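Local atomic coordinates of dual function macrocyclase-peptidase POPB (Galerina marginata, PDB entry 5N4B), a protein that cleaves a toxin precursor peptide on the C-terminal side of proline and macrocyclises the resulting 25-residue intermediate in amanitin biosynthesis. Residues Trp98-Gly103 against Val109-Lys114; Asp130-Pro135 against Cys149-Asp154; Asp383-Tyr388 against Phe417-Ser422; Arg397-Phe402 against Gln441-Leu446. The protein carries 1 engineered substitution. All coordinates share one frame; numbering follows the deposited sequence.

In the fold
All four contacts lie in the N-terminal beta-propeller, and the four sheets involved are four-stranded antiparallel blades. Along the chain contact 1 is complete in the sequence before contact 2 begins; contacts 3 and 4 come much later and their segments alternate. Contacts 1 and 2, with centres 10 Å apart, share the blade of strands 109-113 and 129-133, and contact 2 reaches on to the next blade. Contacts 3 and 4, with centres 8 Å apart, both join the blade ending at 394-398 to the one ending at 443-448. Centres of the two pairs lie 23 to 28 Å apart. Contact 1 thus holds a blade together, while contacts 2, 3 and 4 join neighbouring blades.

Contact 1 (Trp98-Gly103 against Val109-Lys114); sequences WFYNRG and VLYRSK
A beta hairpin joins W98-G103 to V109-K114, the two middle strands of a four-stranded propeller blade, with aromatic rings gathered on one face. The antiparallel pairs W98-Y111 and Y100-V109 are hydrogen-bonded, and F99-L110 between them is a non-hydrogen-bonded pair. Y111 N gives W98 O a nearly straight bond of 2.8 Å (172°), while W98 N returns one to Y111 O at 3.0 Å.

On the face of W98, Y100 and Y111, W98 CG lies between backbone N and carbonyl carbon (chi1 68°), and the indole reaches across to the partner strand, over Y111 CB. That carbon sits 3.9 Å from the centroid of the six-membered ring in a CH-pi contact. The Y100 ring turns its edge to the face of Y111; Y100 CD2 lies 4.0 Å from Y111 CE1, planes at 82°. Polar ends are held by the helix 125-128: W98 NE1 bonds to D125 and Y111 OH to D126.

The other face is aliphatic against aromatic: L110 CD1 stands over the centre of the F99 ring, 3.8 Å from its centroid, and both residues also pack against the bound peptide. Backbone bonds thus set the register, the aromatic cluster fills one face, and buried ring N-H and hydroxyl groups are paired with carboxylates that probably restrain how the rings turn.

Contact 2 (Asp130-Pro135 against Cys149-Asp154); sequences DVFFDP and CKFSPD
Two neighbouring blades of the beta-propeller meet where F132 and F151 pack ring to ring. F132 belongs to the last strand of one blade, 129-133, and F151 ends the first strand of the next, 144-151. No hydrogen bond crosses between D130-P135 and C149-D154; between these two segments the contact is F132 against F151. The closest atoms are F132 CE2 and F151 CE1, at 3.7 Å, with F151 CZ equally near to F132 CE2. The rings run past each other in opposite directions, their centroids 5.7 Å apart and their planes inclined at 32°.

The chain turns a corner at F132, which probably helps to direct its ring to F151. A classic beta bulge sets F132 and F133 together opposite L110 of the adjoining strand, and the backbone of each is hydrogen-bonded to L110. From the bulge the F132 ring extends with CG opposite the backbone N (chi1 165°), while F133 meets Y160 of the next blade.

F151 is wedged among more aromatics, its ring meeting those of F158 and Y97, and its side chain also touches L110. It reaches the bound peptide as well, through backbone hydrogen bonding and by packing on an apolar side chain. Just beyond it, S152 OG donates to D154 OD1 at 2.8 Å, tying down the turn that leads to strand 157-164. A seam in which apolar side chains do most of the joining between successive sheets is typical of beta-propellers.

Contact 3 (Asp383-Tyr388 against Phe417-Ser422); sequences DEIYLY and FFLTLS
I385 and L419 reach toward each other tip to tip across the gap between two successive blades of the beta-propeller. Their strands, 382-388 and 416-423, belong to different sheets, and the short segments pass at 10.2 Å with their directions 159° apart, too far for backbone pairing; no hydrogen bond crosses between them. What fills the gap is a row of buried apolar side chains facing one another.

At the middle of the row I385 presents CG2, its branch opposite the backbone N, to the fork of L419. CG2 lies 3.8 Å from L419 CD1 and 3.9 Å from L419 CD2, so the methyl is seated against both arms of the leucine. The other branch of I385 runs the opposite way along the row, and its CD1 comes to L421 CD2, whose side chain crosses it at an angle. At the far end L387 stretches out with CG opposite its backbone N (chi1 -180°) and brings CD1 to within 4.3 Å of F417 CE2, a looser touch than that at the centre.

Side chains from both blades close round this row. F417 rests its ring nearly parallel to that of Y433 in its own blade and touches L398, while I385 and L421 both meet A406. On the other side of strand 382-388 a polar pair stands apart from the apolar seam: Y386 OH donates to E384 OE1 at 2.7 Å, approaching from above the carboxylate plane, and E384 OE2 forms a salt bridge to R379 NE.

Contact 4 (Arg397-Phe402 against Gln441-Leu446); sequences RLAPDF and QRFSIL
F443 lays its ring against L398 and A399, joining the outermost strands of two adjacent propeller blades. The close part is small and mainly apolar. A399 CB meets the ring at F443 CZ, 3.9 Å away, and L398 CB comes to F443 CE1 at 4.1 Å. F443 reaches across because its CG is opposite the backbone N (chi1 -172°), which swings the ring toward L398 and A399.

Outward the contact soon gives way to solvent. L398 is buried, but A399 and F443 are partly exposed, and P400 and D401, on the type I turn from A399 to F402, lie at the surface. That turn is closed by F402 N bonding to A399 O at 3.1 Å. No hydrogen bond joins R397-F402 to Q441-L446, so the grip between them rests on the three apolar side chains.

On the inner side, L398 touches F417 and F443 touches L419, both of strand 416-423, while F443 also packs on A431 of strand 426-434. Within its own blade the backbone of L398 pairs with I385 of strand 382-388. Because 394-398 and 443-448 are the outermost strands of their blades, the contact sits at the outer margin of the seam between the two.

Contact 1 (Trp98-Gly103 against Val109-Lys114)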
# COMPACT_ATOMS: atom_id res chain seq x y z
N TRP A 98 -3.76 -9.75 -19.63
CA TRP A 98 -2.74 -9.00 -18.93
C TRP A 98 -3.05 -7.51 -19.04
O TRP A 98 -3.72 -7.07 -19.98
CB TRP A 98 -1.32 -9.29 -19.50
CG TRP A 98 -1.10 -8.79 -20.87
CD1 TRP A 98 -0.49 -7.61 -21.23
CD2 TRP A 98 -1.49 -9.42 -22.11
NE1 TRP A 98 -0.50 -7.46 -22.61
CE2 TRP A 98 -1.11 -8.56 -23.16
CE3 TRP A 98 -2.13 -10.60 -22.42
CZ2 TRP A 98 -1.31 -8.88 -24.51
CZ3 TRP A 98 -2.33 -10.92 -23.76
CH2 TRP A 98 -1.95 -10.05 -24.76
N PHE A 99 -2.52 -6.74 -18.11
CA PHE A 99 -2.65 -5.28 -18.16
C PHE A 99 -1.49 -4.67 -18.93
O PHE A 99 -0.35 -5.11 -18.85
CB PHE A 99 -2.71 -4.66 -16.75
CG PHE A 99 -4.00 -4.91 -16.06
CD1 PHE A 99 -5.09 -4.10 -16.30
CD2 PHE A 99 -4.11 -5.96 -15.18
CE1 PHE A 99 -6.29 -4.33 -15.66
CE2 PHE A 99 -5.31 -6.18 -14.52
CZ PHE A 99 -6.39 -5.35 -14.77
N TYR A 100 -1.81 -3.62 -19.68
CA TYR A 100 -0.88 -2.91 -20.54
C TYR A 100 -1.15 -1.42 -20.46
O TYR A 100 -2.31 -1.01 -20.58
CB TYR A 100 -0.98 -3.37 -22.01
CG TYR A 100 -0.13 -2.60 -23.01
CD1 TYR A 100 1.25 -2.58 -22.90
CD2 TYR A 100 -0.70 -1.85 -23.98
CE1 TYR A 100 2.02 -1.86 -23.78
CE2 TYR A 100 0.07 -1.13 -24.89
CZ TYR A 100 1.43 -1.15 -24.74
OH TYR A 100 2.16 -0.42 -25.66
N ASN A 101 -0.10 -0.62 -20.23
CA ASN A 101 -0.16 0.84 -20.23
C ASN A 101 0.79 1.32 -21.32
O ASN A 101 1.97 0.96 -21.32
CB ASN A 101 0.26 1.37 -18.86
CG ASN A 101 -0.10 2.81 -18.66
OD1 ASN A 101 0.23 3.66 -19.48
ND2 ASN A 101 -0.81 3.10 -17.57
N ARG A 102 0.29 2.14 -22.23
CA ARG A 102 1.11 2.68 -23.30
C ARG A 102 2.26 3.53 -22.78
O ARG A 102 3.25 3.71 -23.50
CB ARG A 102 0.26 3.49 -24.29
CG ARG A 102 -0.73 2.63 -25.06
CD ARG A 102 -1.88 3.44 -25.72
NE ARG A 102 -1.42 4.42 -26.70
CZ ARG A 102 -1.27 4.14 -28.00
NH1 ARG A 102 -1.54 2.96 -28.51
NH2 ARG A 102 -0.87 5.11 -28.81
N GLY A 103 2.13 4.09 -21.58
CA GLY A 103 3.21 4.82 -20.91
C GLY A 103 2.71 5.77 -19.85
O GLY A 103 3.18 5.75 -18.71
N VAL A 109 -4.87 -0.95 -19.14
CA VAL A 109 -5.93 -1.58 -19.90
C VAL A 109 -5.73 -3.09 -19.92
O VAL A 109 -4.62 -3.57 -20.14
CB VAL A 109 -5.96 -1.04 -21.34
CG1 VAL A 109 -7.01 -1.70 -22.17
CG2 VAL A 109 -6.18 0.49 -21.27
N LEU A 110 -6.82 -3.83 -19.69
CA LEU A 110 -6.78 -5.28 -19.67
C LEU A 110 -6.92 -5.80 -21.09
O LEU A 110 -7.97 -5.62 -21.74
CB LEU A 110 -7.87 -5.82 -18.75
CG LEU A 110 -7.90 -7.29 -18.38
CD1 LEU A 110 -6.52 -7.76 -17.87
CD2 LEU A 110 -8.98 -7.54 -17.33
N TYR A 111 -5.92 -6.52 -21.55
CA TYR A 111 -5.83 -7.13 -22.87
C TYR A 111 -6.08 -8.63 -22.79
O TYR A 111 -5.81 -9.26 -21.77
CB TYR A 111 -4.42 -6.92 -23.45
CG TYR A 111 -4.28 -5.63 -24.25
CD1 TYR A 111 -4.47 -4.41 -23.68
CD2 TYR A 111 -3.98 -5.66 -25.57
CE1 TYR A 111 -4.39 -3.22 -24.42
CE2 TYR A 111 -3.87 -4.48 -26.31
CZ TYR A 111 -4.10 -3.27 -25.71
OH TYR A 111 -4.03 -2.12 -26.47
N ARG A 112 -6.57 -9.10 -23.88
CA ARG A 112 -6.75 -10.65 -24.11
C ARG A 112 -6.07 -11.13 -25.38
O ARG A 112 -6.08 -10.51 -26.43
CB ARG A 112 -8.25 -10.79 -24.47
CG ARG A 112 -8.72 -12.22 -24.84
CD ARG A 112 -10.24 -12.30 -25.16
NE ARG A 112 -10.64 -13.68 -25.51
CZ ARG A 112 -10.57 -14.24 -26.73
NH1 ARG A 112 -11.07 -15.46 -26.97
NH2 ARG A 112 -10.01 -13.58 -27.73
N SER A 113 -5.38 -12.22 -25.24
CA SER A 113 -4.63 -12.73 -26.37
C SER A 113 -5.55 -13.04 -27.54
O SER A 113 -6.65 -13.55 -27.37
CB SER A 113 -3.81 -13.98 -25.97
OG SER A 113 -4.63 -15.06 -25.53
N LYS A 114 -5.06 -12.73 -28.73
CA LYS A 114 -5.77 -13.07 -29.95
C LYS A 114 -5.90 -14.57 -30.11
O LYS A 114 -6.94 -15.07 -30.54
CB LYS A 114 -5.01 -12.49 -31.16
CG LYS A 114 -4.99 -10.96 -31.20
CD LYS A 114 -4.21 -10.46 -32.40
CE LYS A 114 -4.03 -8.97 -32.42
NZ LYS A 114 -5.28 -8.34 -32.83
O HOH W 1 -1.98 0.51 -27.53

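Contact 2 (Asp130-Pro135 against Cys149-Asp154)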
# COMPACT_ATOMS: atom_id res chain seq x y z
N ASP A 130 -5.92 -8.03 -27.99
CA ASP A 130 -6.94 -7.01 -28.22
C ASP A 130 -7.43 -6.52 -26.86
O ASP A 130 -7.32 -7.21 -25.84
CB ASP A 130 -8.20 -7.57 -28.95
CG ASP A 130 -7.90 -8.39 -30.22
OD1 ASP A 130 -7.24 -7.84 -31.09
OD2 ASP A 130 -8.34 -9.58 -30.31
N VAL A 131 -8.00 -5.32 -26.81
CA VAL A 131 -8.58 -4.81 -25.57
C VAL A 131 -9.72 -5.70 -25.15
O VAL A 131 -10.62 -6.00 -25.95
CB VAL A 131 -9.05 -3.35 -25.76
CG1 VAL A 131 -9.84 -2.87 -24.56
CG2 VAL A 131 -7.88 -2.43 -26.08
N PHE A 132 -9.73 -6.08 -23.87
CA PHE A 132 -10.88 -6.68 -23.22
C PHE A 132 -11.60 -5.68 -22.31
O PHE A 132 -12.83 -5.55 -22.38
CB PHE A 132 -10.54 -7.98 -22.44
CG PHE A 132 -11.60 -8.38 -21.51
CD1 PHE A 132 -12.86 -8.65 -21.98
CD2 PHE A 132 -11.42 -8.39 -20.13
CE1 PHE A 132 -13.88 -8.91 -21.13
CE2 PHE A 132 -12.42 -8.66 -19.29
CZ PHE A 132 -13.65 -8.94 -19.75
N PHE A 133 -10.86 -4.96 -21.48
CA PHE A 133 -11.52 -4.08 -20.51
C PHE A 133 -10.65 -2.86 -20.31
O PHE A 133 -9.54 -2.95 -19.75
CB PHE A 133 -11.77 -4.81 -19.18
CG PHE A 133 -12.54 -4.00 -18.18
CD1 PHE A 133 -13.92 -3.96 -18.25
CD2 PHE A 133 -11.91 -3.25 -17.22
CE1 PHE A 133 -14.68 -3.23 -17.35
CE2 PHE A 133 -12.72 -2.49 -16.32
CZ PHE A 133 -14.08 -2.49 -16.44
N ASP A 134 -11.15 -1.72 -20.77
CA ASP A 134 -10.46 -0.43 -20.67
C ASP A 134 -11.12 0.40 -19.57
O ASP A 134 -12.18 1.00 -19.80
CB ASP A 134 -10.49 0.31 -22.00
CG ASP A 134 -9.73 1.62 -21.96
OD1 ASP A 134 -9.34 2.03 -20.85
OD2 ASP A 134 -9.52 2.22 -23.04
N PRO A 135 -10.57 0.44 -18.36
CA PRO A 135 -11.27 1.18 -17.30
C PRO A 135 -11.37 2.66 -17.58
O PRO A 135 -12.18 3.35 -16.93
CB PRO A 135 -10.44 0.88 -16.06
CG PRO A 135 -9.35 0.08 -16.41
CD PRO A 135 -9.32 -0.15 -17.90
N CYS A 149 -10.43 -6.22 -9.50
CA CYS A 149 -11.14 -7.09 -10.41
C CYS A 149 -10.77 -8.55 -10.19
O CYS A 149 -9.72 -8.88 -9.60
CB CYS A 149 -10.97 -6.67 -11.87
SG CYS A 149 -9.31 -6.89 -12.50
N LYS A 150 -11.64 -9.42 -10.69
CA LYS A 150 -11.45 -10.87 -10.51
C LYS A 150 -12.28 -11.62 -11.54
O LYS A 150 -13.51 -11.50 -11.56
CB LYS A 150 -11.87 -11.29 -9.08
CG LYS A 150 -11.33 -12.66 -8.66
CD LYS A 150 -9.82 -12.51 -8.33
CE LYS A 150 -9.22 -13.59 -7.56
NZ LYS A 150 -9.76 -13.67 -6.15
N PHE A 151 -11.61 -12.43 -12.36
CA PHE A 151 -12.29 -13.35 -13.26
C PHE A 151 -12.79 -14.56 -12.49
O PHE A 151 -12.16 -15.05 -11.55
CB PHE A 151 -11.32 -13.86 -14.32
CG PHE A 151 -10.99 -12.86 -15.40
CD1 PHE A 151 -11.84 -12.60 -16.45
CD2 PHE A 151 -9.77 -12.22 -15.35
CE1 PHE A 151 -11.49 -11.72 -17.46
CE2 PHE A 151 -9.43 -11.35 -16.41
CZ PHE A 151 -10.31 -11.10 -17.43
N SER A 152 -13.91 -15.11 -12.97
CA SER A 152 -14.41 -16.35 -12.42
C SER A 152 -13.48 -17.52 -12.78
O SER A 152 -12.76 -17.47 -13.78
CB SER A 152 -15.82 -16.64 -12.91
OG SER A 152 -15.87 -16.73 -14.32
N PRO A 153 -13.50 -18.57 -11.96
CA PRO A 153 -12.63 -19.71 -12.20
C PRO A 153 -12.84 -20.34 -13.55
O PRO A 153 -11.90 -20.81 -14.18
CB PRO A 153 -12.98 -20.66 -11.04
CG PRO A 153 -13.53 -19.84 -10.01
CD PRO A 153 -14.16 -18.65 -10.64
N ASP A 154 -14.08 -20.35 -14.07
CA ASP A 154 -14.37 -20.93 -15.37
C ASP A 154 -14.05 -20.00 -16.52
O ASP A 154 -14.24 -20.41 -17.68
CB ASP A 154 -15.80 -21.45 -15.42
CG ASP A 154 -16.87 -20.39 -15.39
OD1 ASP A 154 -16.54 -19.21 -15.40
OD2 ASP A 154 -18.09 -20.76 -15.41

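Contact 3 (Asp383-Tyr388 against Phe417-Ser422)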
# COMPACT_ATOMS: atom_id res chain seq x y z
N ASP A 383 14.25 -10.30 -1.29
CA ASP A 383 13.45 -11.49 -1.51
C ASP A 383 14.22 -12.58 -2.23
O ASP A 383 15.00 -12.32 -3.17
CB ASP A 383 12.19 -11.13 -2.29
CG ASP A 383 11.17 -10.38 -1.46
OD1 ASP A 383 11.24 -10.37 -0.18
OD2 ASP A 383 10.18 -9.85 -2.03
N GLU A 384 13.95 -13.82 -1.82
CA GLU A 384 14.54 -15.03 -2.37
C GLU A 384 13.41 -15.99 -2.69
O GLU A 384 12.47 -16.14 -1.90
CB GLU A 384 15.49 -15.66 -1.36
CG GLU A 384 16.53 -14.70 -0.82
CD GLU A 384 17.49 -15.34 0.18
OE1 GLU A 384 17.30 -16.53 0.54
OE2 GLU A 384 18.45 -14.66 0.59
N ILE A 385 13.49 -16.67 -3.83
CA ILE A 385 12.40 -17.51 -4.31
C ILE A 385 12.85 -18.96 -4.33
O ILE A 385 13.91 -19.27 -4.89
CB ILE A 385 11.94 -17.06 -5.71
CG1 ILE A 385 11.63 -15.54 -5.74
CG2 ILE A 385 10.72 -17.87 -6.12
CD1 ILE A 385 12.65 -14.75 -6.47
N TYR A 386 12.03 -19.85 -3.78
CA TYR A 386 12.34 -21.29 -3.71
C TYR A 386 11.16 -22.11 -4.18
O TYR A 386 10.01 -21.78 -3.92
CB TYR A 386 12.73 -21.73 -2.27
CG TYR A 386 13.95 -21.03 -1.76
CD1 TYR A 386 13.85 -19.82 -1.11
CD2 TYR A 386 15.20 -21.52 -1.99
CE1 TYR A 386 14.98 -19.16 -0.66
CE2 TYR A 386 16.32 -20.90 -1.52
CZ TYR A 386 16.21 -19.71 -0.88
OH TYR A 386 17.37 -19.06 -0.48
N LEU A 387 11.47 -23.26 -4.79
CA LEU A 387 10.50 -24.29 -5.15
C LEU A 387 10.63 -25.43 -4.15
O LEU A 387 11.75 -25.88 -3.88
CB LEU A 387 10.78 -24.76 -6.58
CG LEU A 387 9.83 -25.82 -7.07
CD1 LEU A 387 8.41 -25.29 -7.24
CD2 LEU A 387 10.36 -26.34 -8.42
N TYR A 388 9.51 -25.88 -3.64
CA TYR A 388 9.40 -27.01 -2.71
C TYR A 388 8.53 -28.11 -3.29
O TYR A 388 7.55 -27.85 -4.00
CB TYR A 388 8.72 -26.57 -1.42
CG TYR A 388 9.58 -25.77 -0.48
CD1 TYR A 388 9.83 -24.42 -0.70
CD2 TYR A 388 10.16 -26.36 0.61
CE1 TYR A 388 10.66 -23.71 0.13
CE2 TYR A 388 10.99 -25.63 1.49
CZ TYR A 388 11.20 -24.31 1.22
OH TYR A 388 12.03 -23.60 2.08
N PHE A 417 3.96 -21.19 -13.35
CA PHE A 417 3.75 -20.02 -12.52
C PHE A 417 4.63 -18.89 -13.03
O PHE A 417 5.59 -19.11 -13.78
CB PHE A 417 3.98 -20.29 -11.03
CG PHE A 417 5.36 -20.75 -10.65
CD1 PHE A 417 6.33 -19.83 -10.33
CD2 PHE A 417 5.66 -22.11 -10.57
CE1 PHE A 417 7.61 -20.30 -9.94
CE2 PHE A 417 6.92 -22.55 -10.20
CZ PHE A 417 7.88 -21.64 -9.90
N PHE A 418 4.33 -17.67 -12.57
CA PHE A 418 5.13 -16.51 -12.85
C PHE A 418 5.67 -15.88 -11.57
O PHE A 418 5.13 -16.04 -10.47
CB PHE A 418 4.33 -15.40 -13.58
CG PHE A 418 3.81 -15.82 -14.88
CD1 PHE A 418 4.65 -15.89 -15.99
CD2 PHE A 418 2.48 -16.20 -15.03
CE1 PHE A 418 4.17 -16.34 -17.20
CE2 PHE A 418 2.01 -16.63 -16.29
CZ PHE A 418 2.86 -16.72 -17.31
N LEU A 419 6.78 -15.17 -11.75
CA LEU A 419 7.34 -14.28 -10.74
C LEU A 419 7.41 -12.88 -11.31
O LEU A 419 7.85 -12.68 -12.46
CB LEU A 419 8.74 -14.70 -10.31
CG LEU A 419 8.93 -16.12 -9.85
CD1 LEU A 419 10.45 -16.40 -9.65
CD2 LEU A 419 8.16 -16.40 -8.62
N THR A 420 6.98 -11.91 -10.52
CA THR A 420 7.18 -10.50 -10.86
C THR A 420 8.28 -9.95 -9.96
O THR A 420 8.22 -10.09 -8.73
CB THR A 420 5.90 -9.69 -10.79
OG1 THR A 420 5.34 -9.75 -9.50
CG2 THR A 420 4.87 -10.28 -11.73
N LEU A 421 9.30 -9.39 -10.58
CA LEU A 421 10.57 -9.02 -9.95
C LEU A 421 10.82 -7.55 -10.21
O LEU A 421 10.78 -7.10 -11.36
CB LEU A 421 11.73 -9.86 -10.54
CG LEU A 421 11.49 -11.36 -10.51
CD1 LEU A 421 12.61 -12.02 -11.27
CD2 LEU A 421 11.39 -11.89 -9.09
N SER A 422 11.12 -6.80 -9.16
CA SER A 422 11.51 -5.40 -9.34
C SER A 422 12.38 -4.96 -8.18
O SER A 422 12.48 -5.63 -7.17
CB SER A 422 10.32 -4.47 -9.49
OG SER A 422 9.66 -4.27 -8.25

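Contact 4 (Arg397-Phe402 against Gln441-Leu446)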
# COMPACT_ATOMS: atom_id res chain seq x y z
N ARG A 397 16.57 -22.88 -5.67
CA ARG A 397 16.38 -21.44 -5.60
C ARG A 397 16.21 -20.94 -7.03
O ARG A 397 17.00 -21.30 -7.93
CB ARG A 397 17.57 -20.76 -4.94
CG ARG A 397 17.35 -19.23 -4.83
CD ARG A 397 18.34 -18.58 -3.94
NE ARG A 397 18.15 -17.14 -3.93
CZ ARG A 397 18.97 -16.33 -3.33
NH1 ARG A 397 19.99 -16.82 -2.64
NH2 ARG A 397 18.80 -15.05 -3.42
N LEU A 398 15.19 -20.12 -7.26
CA LEU A 398 14.91 -19.55 -8.58
C LEU A 398 15.40 -18.11 -8.61
O LEU A 398 15.26 -17.38 -7.62
CB LEU A 398 13.41 -19.61 -8.90
CG LEU A 398 12.84 -21.02 -8.95
CD1 LEU A 398 11.35 -20.95 -9.24
CD2 LEU A 398 13.60 -21.82 -10.04
N ALA A 399 15.95 -17.67 -9.74
CA ALA A 399 16.47 -16.32 -9.90
C ALA A 399 17.46 -15.99 -8.77
O ALA A 399 17.31 -14.98 -8.09
CB ALA A 399 15.36 -15.29 -9.95
N PRO A 400 18.47 -16.83 -8.58
CA PRO A 400 19.35 -16.64 -7.43
C PRO A 400 20.16 -15.37 -7.41
O PRO A 400 20.64 -15.01 -6.33
CB PRO A 400 20.27 -17.87 -7.51
CG PRO A 400 20.24 -18.22 -8.92
CD PRO A 400 18.88 -17.97 -9.40
N ASP A 401 20.33 -14.69 -8.53
CA ASP A 401 21.10 -13.45 -8.57
C ASP A 401 20.24 -12.20 -8.48
O ASP A 401 20.77 -11.08 -8.49
CB ASP A 401 21.92 -13.37 -9.87
CG ASP A 401 22.88 -14.52 -10.02
OD1 ASP A 401 23.62 -14.82 -9.06
OD2 ASP A 401 22.87 -15.10 -11.13
N PHE A 402 18.92 -12.36 -8.41
CA PHE A 402 18.02 -11.23 -8.34
C PHE A 402 18.12 -10.57 -6.97
O PHE A 402 18.12 -11.24 -5.93
CB PHE A 402 16.57 -11.72 -8.56
CG PHE A 402 15.55 -10.69 -8.21
CD1 PHE A 402 15.47 -9.53 -8.95
CD2 PHE A 402 14.77 -10.82 -7.11
CE1 PHE A 402 14.58 -8.55 -8.61
CE2 PHE A 402 13.87 -9.85 -6.78
CZ PHE A 402 13.77 -8.71 -7.55
N GLN A 441 15.40 -26.48 -18.43
CA GLN A 441 14.88 -25.44 -19.30
C GLN A 441 13.56 -24.90 -18.78
O GLN A 441 12.79 -24.32 -19.55
CB GLN A 441 14.62 -25.97 -20.71
CG GLN A 441 15.90 -26.41 -21.40
CD GLN A 441 15.65 -26.94 -22.80
OE1 GLN A 441 15.46 -28.13 -23.01
NE2 GLN A 441 15.67 -26.04 -23.76
N ARG A 442 13.28 -25.11 -17.49
CA ARG A 442 11.97 -24.75 -16.96
C ARG A 442 11.82 -23.28 -16.65
O ARG A 442 10.70 -22.76 -16.70
CB ARG A 442 11.63 -25.61 -15.75
CG ARG A 442 11.53 -27.07 -16.13
CD ARG A 442 11.06 -27.79 -14.96
NE ARG A 442 10.77 -29.19 -15.20
CZ ARG A 442 10.37 -29.97 -14.20
NH1 ARG A 442 10.23 -29.47 -12.95
NH2 ARG A 442 10.11 -31.24 -14.44
N PHE A 443 12.89 -22.60 -16.29
CA PHE A 443 12.83 -21.21 -15.89
C PHE A 443 13.27 -20.30 -17.03
O PHE A 443 14.30 -20.55 -17.67
CB PHE A 443 13.76 -20.98 -14.70
CG PHE A 443 13.65 -19.63 -14.08
CD1 PHE A 443 12.61 -19.32 -13.23
CD2 PHE A 443 14.59 -18.65 -14.35
CE1 PHE A 443 12.51 -18.04 -12.63
CE2 PHE A 443 14.48 -17.37 -13.75
CZ PHE A 443 13.44 -17.12 -12.87
N SER A 444 12.47 -19.27 -17.32
CA SER A 444 12.79 -18.35 -18.40
C SER A 444 12.29 -16.95 -18.05
O SER A 444 11.49 -16.77 -17.14
CB SER A 444 12.16 -18.78 -19.72
OG SER A 444 10.75 -18.72 -19.72
N ILE A 445 12.74 -15.97 -18.82
CA ILE A 445 12.27 -14.61 -18.70
C ILE A 445 11.23 -14.40 -19.79
O ILE A 445 11.50 -14.55 -20.99
CB ILE A 445 13.42 -13.61 -18.81
CG1 ILE A 445 14.45 -13.84 -17.74
CG2 ILE A 445 12.83 -12.22 -18.71
CD1 ILE A 445 13.94 -13.88 -16.34
N LEU A 446 10.00 -14.08 -19.37
CA LEU A 446 8.91 -13.80 -20.30
C LEU A 446 9.02 -12.40 -20.88
O LEU A 446 8.90 -12.21 -22.08
CB LEU A 446 7.58 -13.96 -19.59
CG LEU A 446 6.36 -13.76 -20.49
CD1 LEU A 446 6.06 -15.03 -21.36
CD2 LEU A 446 5.11 -13.37 -19.70